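GDP-mannose-dependent alpha-(1-6)-phosphatidylinositol monomannoside mannosyltransferase (PDB 3OKP) is a mannosyltransferase of the GT-B glycosyltransferase superfamily, built from two Rossmann-like domains, modelled with guanosine-5'-diphosphate-alpha-D-mannose bound. Local coordinates at residues H167-P179 with R356-M368. Numbering follows the deposited sequence.
Sequences HLPSGVDVKRFTP and RAHVEAEWSWEIM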
ATOM      1  N   HIS A 167      -1.644   2.086  14.362  1.00 14.94           N
ATOM      2  CA  HIS A 167      -1.742   1.398  13.076  1.00 14.68           C
ATOM      3  C   HIS A 167      -2.460   2.274  12.046  1.00 14.12           C
ATOM      4  O   HIS A 167      -3.669   2.505  12.144  1.00 14.22           O
ATOM      5  CB  HIS A 167      -2.452   0.044  13.250  1.00 15.16           C
ATOM      6  CG  HIS A 167      -2.416  -0.831  12.031  1.00 15.58           C
ATOM      7  ND1 HIS A 167      -3.523  -1.517  11.577  1.00 16.25           N
ATOM      8  CD2 HIS A 167      -1.410  -1.135  11.177  1.00 15.69           C
ATOM      9  CE1 HIS A 167      -3.199  -2.207  10.498  1.00 16.61           C
ATOM     10  NE2 HIS A 167      -1.923  -1.989  10.231  1.00 16.39           N
ATOM     11  N   LEU A 168      -1.707   2.777  11.069  1.00 13.52           N
ATOM     12  CA  LEU A 168      -2.284   3.608  10.012  1.00 13.03           C
ATOM     13  C   LEU A 168      -1.784   3.213   8.616  1.00 13.01           C
ATOM     14  O   LEU A 168      -1.001   3.945   7.997  1.00 12.99           O
ATOM     15  CB  LEU A 168      -2.053   5.102  10.291  1.00 12.72           C
ATOM     16  CG  LEU A 168      -2.974   6.103   9.577  1.00 12.48           C
ATOM     17  CD1 LEU A 168      -4.400   6.028  10.099  1.00 12.17           C
ATOM     18  CD2 LEU A 168      -2.435   7.524   9.693  1.00 12.20           C
ATOM     19  N   PRO A 169      -2.227   2.041   8.123  1.00 13.21           N
ATOM     20  CA  PRO A 169      -1.916   1.633   6.759  1.00 13.23           C
ATOM     21  C   PRO A 169      -2.798   2.364   5.755  1.00 13.02           C
ATOM     22  O   PRO A 169      -3.784   2.990   6.140  1.00 13.00           O
ATOM     23  CB  PRO A 169      -2.271   0.146   6.761  1.00 13.62           C
ATOM     24  CG  PRO A 169      -3.373   0.041   7.753  1.00 13.80           C
ATOM     25  CD  PRO A 169      -3.026   1.019   8.829  1.00 13.61           C
ATOM     26  N   SER A 170      -2.444   2.269   4.477  1.00 12.97           N
ATOM     27  CA  SER A 170      -3.296   2.761   3.404  1.00 12.86           C
ATOM     28  C   SER A 170      -4.661   2.078   3.451  1.00 12.91           C
ATOM     29  O   SER A 170      -4.779   0.919   3.865  1.00 13.03           O
ATOM     30  CB  SER A 170      -2.640   2.505   2.046  1.00 13.15           C
ATOM     31  OG  SER A 170      -3.477   2.932   0.985  1.00 13.93           O
ATOM     32  N   GLY A 171      -5.691   2.808   3.041  1.00 13.04           N
ATOM     33  CA  GLY A 171      -6.997   2.213   2.809  1.00 12.60           C
ATOM     34  C   GLY A 171      -7.117   1.765   1.364  1.00 12.33           C
ATOM     35  O   GLY A 171      -6.178   1.907   0.580  1.00 12.10           O
ATOM     36  N   VAL A 172      -8.274   1.210   1.018  1.00 12.15           N
ATOM     37  CA  VAL A 172      -8.594   0.879  -0.368  1.00 12.06           C
ATOM     38  C   VAL A 172      -9.916   1.555  -0.751  1.00 11.92           C
ATOM     39  O   VAL A 172     -10.830   1.642   0.072  1.00 11.86           O
ATOM     40  CB  VAL A 172      -8.616  -0.669  -0.608  1.00 12.15           C
ATOM     41  CG1 VAL A 172      -9.668  -1.370   0.267  1.00 12.30           C
ATOM     42  CG2 VAL A 172      -8.819  -0.996  -2.080  1.00 12.16           C
ATOM     43  N   ASP A 173      -9.995   2.067  -1.979  1.00 13.10           N
ATOM     44  CA  ASP A 173     -11.220   2.695  -2.482  1.00 13.54           C
ATOM     45  C   ASP A 173     -12.243   1.622  -2.860  1.00 13.21           C
ATOM     46  O   ASP A 173     -12.139   0.990  -3.918  1.00 12.91           O
ATOM     47  CB  ASP A 173     -10.917   3.610  -3.678  1.00 13.77           C
ATOM     48  CG  ASP A 173     -12.115   4.463  -4.099  1.00 14.65           C
ATOM     49  OD1 ASP A 173     -13.276   4.106  -3.802  1.00 14.13           O
ATOM     50  OD2 ASP A 173     -11.886   5.509  -4.743  1.00 16.09           O
ATOM     51  N   VAL A 174     -13.235   1.435  -1.992  1.00 13.28           N
ATOM     52  CA  VAL A 174     -14.254   0.393  -2.173  1.00 13.19           C
ATOM     53  C   VAL A 174     -15.318   0.725  -3.236  1.00 13.54           C
ATOM     54  O   VAL A 174     -16.149  -0.124  -3.569  1.00 13.70           O
ATOM     55  CB  VAL A 174     -14.929  -0.006  -0.827  1.00 13.22           C
ATOM     56  CG1 VAL A 174     -13.915  -0.665   0.104  1.00 12.83           C
ATOM     57  CG2 VAL A 174     -15.589   1.198  -0.156  1.00 13.68           C
ATOM     58  N   LYS A 175     -15.290   1.949  -3.759  1.00 14.02           N
ATOM     59  CA  LYS A 175     -16.171   2.333  -4.867  1.00 14.51           C
ATOM     60  C   LYS A 175     -15.524   2.100  -6.234  1.00 14.24           C
ATOM     61  O   LYS A 175     -16.217   1.792  -7.207  1.00 14.27           O
ATOM     62  CB  LYS A 175     -16.631   3.786  -4.729  1.00 15.26           C
ATOM     63  CG  LYS A 175     -17.789   3.972  -3.758  1.00 16.22           C
ATOM     64  N   ARG A 176     -14.203   2.254  -6.300  1.00 13.80           N
ATOM     65  CA  ARG A 176     -13.447   1.989  -7.528  1.00 13.67           C
ATOM     66  C   ARG A 176     -13.100   0.504  -7.639  1.00 13.05           C
ATOM     67  O   ARG A 176     -13.249  -0.097  -8.706  1.00 13.03           O
ATOM     68  CB  ARG A 176     -12.169   2.834  -7.578  1.00 13.67           C
ATOM     69  N   PHE A 177     -12.623  -0.070  -6.537  1.00 12.63           N
ATOM     70  CA  PHE A 177     -12.399  -1.507  -6.445  1.00 12.26           C
ATOM     71  C   PHE A 177     -13.660  -2.138  -5.871  1.00 12.23           C
ATOM     72  O   PHE A 177     -13.906  -2.097  -4.662  1.00 12.31           O
ATOM     73  CB  PHE A 177     -11.166  -1.827  -5.592  1.00 12.04           C
ATOM     74  CG  PHE A 177      -9.871  -1.376  -6.204  1.00 12.07           C
ATOM     75  CD1 PHE A 177      -9.168  -2.210  -7.071  1.00 12.27           C
ATOM     76  CD2 PHE A 177      -9.348  -0.118  -5.913  1.00 12.73           C
ATOM     77  CE1 PHE A 177      -7.968  -1.798  -7.643  1.00 12.79           C
ATOM     78  CE2 PHE A 177      -8.149   0.307  -6.479  1.00 13.25           C
ATOM     79  CZ  PHE A 177      -7.457  -0.535  -7.350  1.00 13.19           C
ATOM     80  N   THR A 178     -14.467  -2.695  -6.765  1.00 12.29           N
ATOM     81  CA  THR A 178     -15.794  -3.184  -6.425  1.00 12.33           C
ATOM     82  C   THR A 178     -16.081  -4.466  -7.225  1.00 12.09           C
ATOM     83  O   THR A 178     -15.546  -4.635  -8.328  1.00 11.82           O
ATOM     84  CB  THR A 178     -16.860  -2.066  -6.665  1.00 13.02           C
ATOM     85  OG1 THR A 178     -18.064  -2.364  -5.950  1.00 13.56           O
ATOM     86  CG2 THR A 178     -17.160  -1.871  -8.155  1.00 13.02           C
ATOM     87  N   PRO A 179     -16.884  -5.393  -6.661  1.00 11.98           N
ATOM     88  CA  PRO A 179     -17.206  -6.612  -7.413  1.00 11.81           C
ATOM     89  C   PRO A 179     -17.854  -6.306  -8.762  1.00 12.05           C
ATOM     90  O   PRO A 179     -18.638  -5.357  -8.879  1.00 12.35           O
ATOM     91  CB  PRO A 179     -18.187  -7.343  -6.493  1.00 12.00           C
ATOM     92  CG  PRO A 179     -17.834  -6.855  -5.122  1.00 11.99           C
ATOM     93  CD  PRO A 179     -17.505  -5.407  -5.324  1.00 12.03           C
ATOM     94  N   ARG A 356     -14.956  -8.917   0.370  1.00  8.45           N
ATOM     95  CA  ARG A 356     -15.638  -7.634   0.197  1.00  8.83           C
ATOM     96  C   ARG A 356     -16.137  -7.068   1.529  1.00  9.26           C
ATOM     97  O   ARG A 356     -15.934  -5.891   1.820  1.00  9.44           O
ATOM     98  CB  ARG A 356     -16.786  -7.764  -0.817  1.00  8.78           C
ATOM     99  CG  ARG A 356     -17.644  -6.504  -1.001  1.00  9.31           C
ATOM    100  CD  ARG A 356     -16.854  -5.372  -1.641  1.00  9.07           C
ATOM    101  NE  ARG A 356     -17.603  -4.118  -1.670  1.00  9.96           N
ATOM    102  CZ  ARG A 356     -17.173  -2.993  -2.237  1.00  9.52           C
ATOM    103  NH1 ARG A 356     -15.992  -2.950  -2.841  1.00  8.14           N
ATOM    104  NH2 ARG A 356     -17.933  -1.905  -2.205  1.00  9.14           N
ATOM    105  N   ALA A 357     -16.780  -7.915   2.331  1.00  9.65           N
ATOM    106  CA  ALA A 357     -17.265  -7.524   3.654  1.00 10.27           C
ATOM    107  C   ALA A 357     -16.115  -7.104   4.573  1.00 10.48           C
ATOM    108  O   ALA A 357     -16.241  -6.138   5.333  1.00 10.59           O
ATOM    109  CB  ALA A 357     -18.068  -8.659   4.283  1.00 10.51           C
ATOM    110  N   HIS A 358     -15.001  -7.829   4.485  1.00 10.31           N
ATOM    111  CA  HIS A 358     -13.812  -7.563   5.300  1.00 10.71           C
ATOM    112  C   HIS A 358     -13.236  -6.164   5.070  1.00 10.94           C
ATOM    113  O   HIS A 358     -13.002  -5.423   6.028  1.00 11.09           O
ATOM    114  CB  HIS A 358     -12.743  -8.638   5.054  1.00 10.19           C
ATOM    115  CG  HIS A 358     -11.506  -8.472   5.884  1.00 10.48           C
ATOM    116  ND1 HIS A 358     -10.238  -8.512   5.344  1.00 11.01           N
ATOM    117  CD2 HIS A 358     -11.342  -8.272   7.214  1.00 10.84           C
ATOM    118  CE1 HIS A 358      -9.347  -8.342   6.305  1.00 10.47           C
ATOM    119  NE2 HIS A 358      -9.992  -8.193   7.448  1.00 11.00           N
ATOM    120  N   VAL A 359     -13.014  -5.809   3.805  1.00 11.22           N
ATOM    121  CA  VAL A 359     -12.462  -4.491   3.465  1.00 12.02           C
ATOM    122  C   VAL A 359     -13.436  -3.344   3.765  1.00 12.77           C
ATOM    123  O   VAL A 359     -13.011  -2.260   4.169  1.00 12.91           O
ATOM    124  CB  VAL A 359     -11.934  -4.408   2.000  1.00 11.64           C
ATOM    125  CG1 VAL A 359     -10.696  -5.288   1.821  1.00 11.62           C
ATOM    126  CG2 VAL A 359     -13.012  -4.782   0.998  1.00 12.37           C
ATOM    127  N   GLU A 360     -14.734  -3.589   3.580  1.00 13.43           N
ATOM    128  CA  GLU A 360     -15.755  -2.596   3.924  1.00 14.55           C
ATOM    129  C   GLU A 360     -15.799  -2.331   5.430  1.00 14.95           C
ATOM    130  O   GLU A 360     -16.111  -1.220   5.862  1.00 15.33           O
ATOM    131  CB  GLU A 360     -17.137  -3.030   3.434  1.00 14.82           C
ATOM    132  CG  GLU A 360     -17.350  -2.883   1.940  1.00 16.02           C
ATOM    133  CD  GLU A 360     -18.816  -2.924   1.561  1.00 18.37           C
ATOM    134  OE1 GLU A 360     -19.502  -1.890   1.714  1.00 20.58           O
ATOM    135  OE2 GLU A 360     -19.285  -3.985   1.105  1.00 19.16           O
ATOM    136  N   ALA A 361     -15.477  -3.355   6.218  1.00 14.94           N
ATOM    137  CA  ALA A 361     -15.482  -3.240   7.675  1.00 15.49           C
ATOM    138  C   ALA A 361     -14.164  -2.725   8.258  1.00 15.53           C
ATOM    139  O   ALA A 361     -14.157  -2.106   9.322  1.00 15.87           O
ATOM    140  CB  ALA A 361     -15.860  -4.581   8.312  1.00 15.54           C
ATOM    141  N   GLU A 362     -13.053  -2.965   7.560  1.00 15.26           N
ATOM    142  CA  GLU A 362     -11.729  -2.742   8.151  1.00 15.45           C
ATOM    143  C   GLU A 362     -10.691  -2.010   7.294  1.00 15.16           C
ATOM    144  O   GLU A 362      -9.670  -1.555   7.824  1.00 15.23           O
ATOM    145  CB  GLU A 362     -11.143  -4.078   8.644  1.00 15.32           C
ATOM    146  CG  GLU A 362     -11.155  -4.265  10.163  1.00 17.01           C
ATOM    147  CD  GLU A 362     -12.549  -4.413  10.745  1.00 18.19           C
ATOM    148  N   TRP A 363     -10.938  -1.884   5.991  1.00 13.45           N
ATOM    149  CA  TRP A 363      -9.886  -1.415   5.077  1.00 13.39           C
ATOM    150  C   TRP A 363     -10.231  -0.261   4.129  1.00 13.30           C
ATOM    151  O   TRP A 363      -9.360   0.219   3.401  1.00 13.36           O
ATOM    152  CB  TRP A 363      -9.322  -2.590   4.277  1.00 13.32           C
ATOM    153  CG  TRP A 363      -8.518  -3.541   5.101  1.00 13.42           C
ATOM    154  CD1 TRP A 363      -8.922  -4.751   5.586  1.00 13.27           C
ATOM    155  CD2 TRP A 363      -7.166  -3.361   5.545  1.00 13.32           C
ATOM    156  NE1 TRP A 363      -7.905  -5.340   6.300  1.00 13.18           N
ATOM    157  CE2 TRP A 363      -6.815  -4.509   6.289  1.00 13.37           C
ATOM    158  CE3 TRP A 363      -6.216  -2.343   5.381  1.00 13.38           C
ATOM    159  CZ2 TRP A 363      -5.553  -4.668   6.872  1.00 13.36           C
ATOM    160  CZ3 TRP A 363      -4.960  -2.504   5.957  1.00 13.32           C
ATOM    161  CH2 TRP A 363      -4.642  -3.659   6.693  1.00 13.46           C
ATOM    162  N   SER A 364     -11.485   0.185   4.136  1.00 14.69           N
ATOM    163  CA  SER A 364     -11.920   1.276   3.258  1.00 14.48           C
ATOM    164  C   SER A 364     -11.294   2.615   3.660  1.00 14.07           C
ATOM    165  O   SER A 364     -10.791   2.764   4.779  1.00 13.41           O
ATOM    166  CB  SER A 364     -13.447   1.390   3.265  1.00 14.96           C
ATOM    167  OG  SER A 364     -13.910   1.874   4.513  1.00 15.03           O
ATOM    168  N   TRP A 365     -11.323   3.583   2.744  1.00 14.06           N
ATOM    169  CA  TRP A 365     -10.854   4.936   3.054  1.00 14.09           C
ATOM    170  C   TRP A 365     -11.758   5.638   4.067  1.00 14.48           C
ATOM    171  O   TRP A 365     -11.316   6.544   4.773  1.00 14.48           O
ATOM    172  CB  TRP A 365     -10.667   5.779   1.783  1.00 13.87           C
ATOM    173  CG  TRP A 365      -9.367   5.485   1.097  1.00 13.61           C
ATOM    174  CD1 TRP A 365      -9.195   4.889  -0.120  1.00 14.01           C
ATOM    175  CD2 TRP A 365      -8.051   5.742   1.608  1.00 13.11           C
ATOM    176  NE1 TRP A 365      -7.853   4.769  -0.403  1.00 13.57           N
ATOM    177  CE2 TRP A 365      -7.129   5.285   0.640  1.00 13.14           C
ATOM    178  CE3 TRP A 365      -7.561   6.319   2.791  1.00 12.82           C
ATOM    179  CZ2 TRP A 365      -5.742   5.383   0.816  1.00 13.04           C
ATOM    180  CZ3 TRP A 365      -6.184   6.421   2.964  1.00 12.67           C
ATOM    181  CH2 TRP A 365      -5.290   5.953   1.980  1.00 12.66           C
ATOM    182  N   GLU A 366     -13.015   5.202   4.140  1.00 15.25           N
ATOM    183  CA  GLU A 366     -13.958   5.694   5.145  1.00 15.90           C
ATOM    184  C   GLU A 366     -13.541   5.249   6.546  1.00 15.66           C
ATOM    185  O   GLU A 366     -13.513   6.056   7.477  1.00 15.54           O
ATOM    186  CB  GLU A 366     -15.382   5.218   4.838  1.00 16.76           C
ATOM    187  CG  GLU A 366     -16.102   6.016   3.746  1.00 18.38           C
ATOM    188  CD  GLU A 366     -15.662   5.659   2.326  1.00 20.02           C
ATOM    189  OE1 GLU A 366     -14.950   4.645   2.133  1.00 19.65           O
ATOM    190  OE2 GLU A 366     -16.043   6.403   1.395  1.00 21.18           O
ATOM    191  N   ILE A 367     -13.212   3.964   6.674  1.00 15.54           N
ATOM    192  CA  ILE A 367     -12.720   3.390   7.927  1.00 15.54           C
ATOM    193  C   ILE A 367     -11.368   3.991   8.319  1.00 14.88           C
ATOM    194  O   ILE A 367     -11.191   4.435   9.457  1.00 14.53           O
ATOM    195  CB  ILE A 367     -12.621   1.835   7.842  1.00 15.86           C
ATOM    196  CG1 ILE A 367     -14.014   1.191   7.707  1.00 16.73           C
ATOM    197  CG2 ILE A 367     -11.841   1.254   9.029  1.00 16.25           C
ATOM    198  CD1 ILE A 367     -14.974   1.429   8.879  1.00 17.66           C
ATOM    199  N   MET A 368     -10.428   4.012   7.374  1.00 14.31           N
ATOM    200  CA  MET A 368      -9.083   4.527   7.639  1.00 14.01           C
ATOM    201  C   MET A 368      -9.082   6.031   7.893  1.00 13.59           C
ATOM    202  O   MET A 368      -8.327   6.521   8.732  1.00 13.36           O
ATOM    203  CB  MET A 368      -8.113   4.167   6.507  1.00 13.91           C
ATOM    204  CG  MET A 368      -7.782   2.672   6.397  1.00 14.80           C
ATOM    205  SD  MET A 368      -7.309   1.854   7.943  1.00 16.79           S
ATOM    206  CE  MET A 368      -5.919   2.843   8.467  1.00 15.71           C
TER
HETATM  207  O   HOH W   1     -13.303   3.771   0.171  1.00 17.44           O
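Arg-356 reaches out from its helix to grip the backbone of 167-179 end-on: NH1 and NH2 both lie 2.9 Å from Val-174 O, which sits in the guanidinium plane. CG is anti to the backbone N (chi1 176°) and the chain bends at chi2, which carries the guanidinium to the carbonyl. NH1 also makes a weak bond to Phe-177 O and donates to Ala-301 O of helix 294-301, while NE makes a weak, salt-bridging bond to Glu-360 OE2; together these contacts probably limit rotation of the group. Val-174 CG1 lies over one guanidinium face, Pro-179 CD and Thr-178 OG1 over the other.

Backbone bonding follows where the helices meet. Val-172 N donates to Trp-363 O (2.8 Å), and Trp-365 N returns only a weak bond to Val-172 O. A water accepting from Val-174 N and Trp-365 N and donating to Glu-366 OE1 bridges the two segments, beside the helix whose N-cap is Ser-364.

Aromatic and apolar contacts complete the seam. Gly-171 CA makes a CH-pi contact over the six-membered ring of Trp-365, 3.8 Å from its centroid. Pro-169 CG meets Trp-363 CZ3 at 3.5 Å, the side chains crossing nearly at right angles, and Met-368, bent at chi2 and chi3, brings CE tightly against Pro-169 CD (3.4 Å).

The loop leaving strand 164-167, at one edge of the N-terminal sheet, leads to the second domain, and helix 365-377 returns to pack on the first, as in GT-B enzymes. Phe-28 of helix 20-29 meets Trp-365 edge-to-face, and Leu-297 of helix 294-301 touches Trp-363.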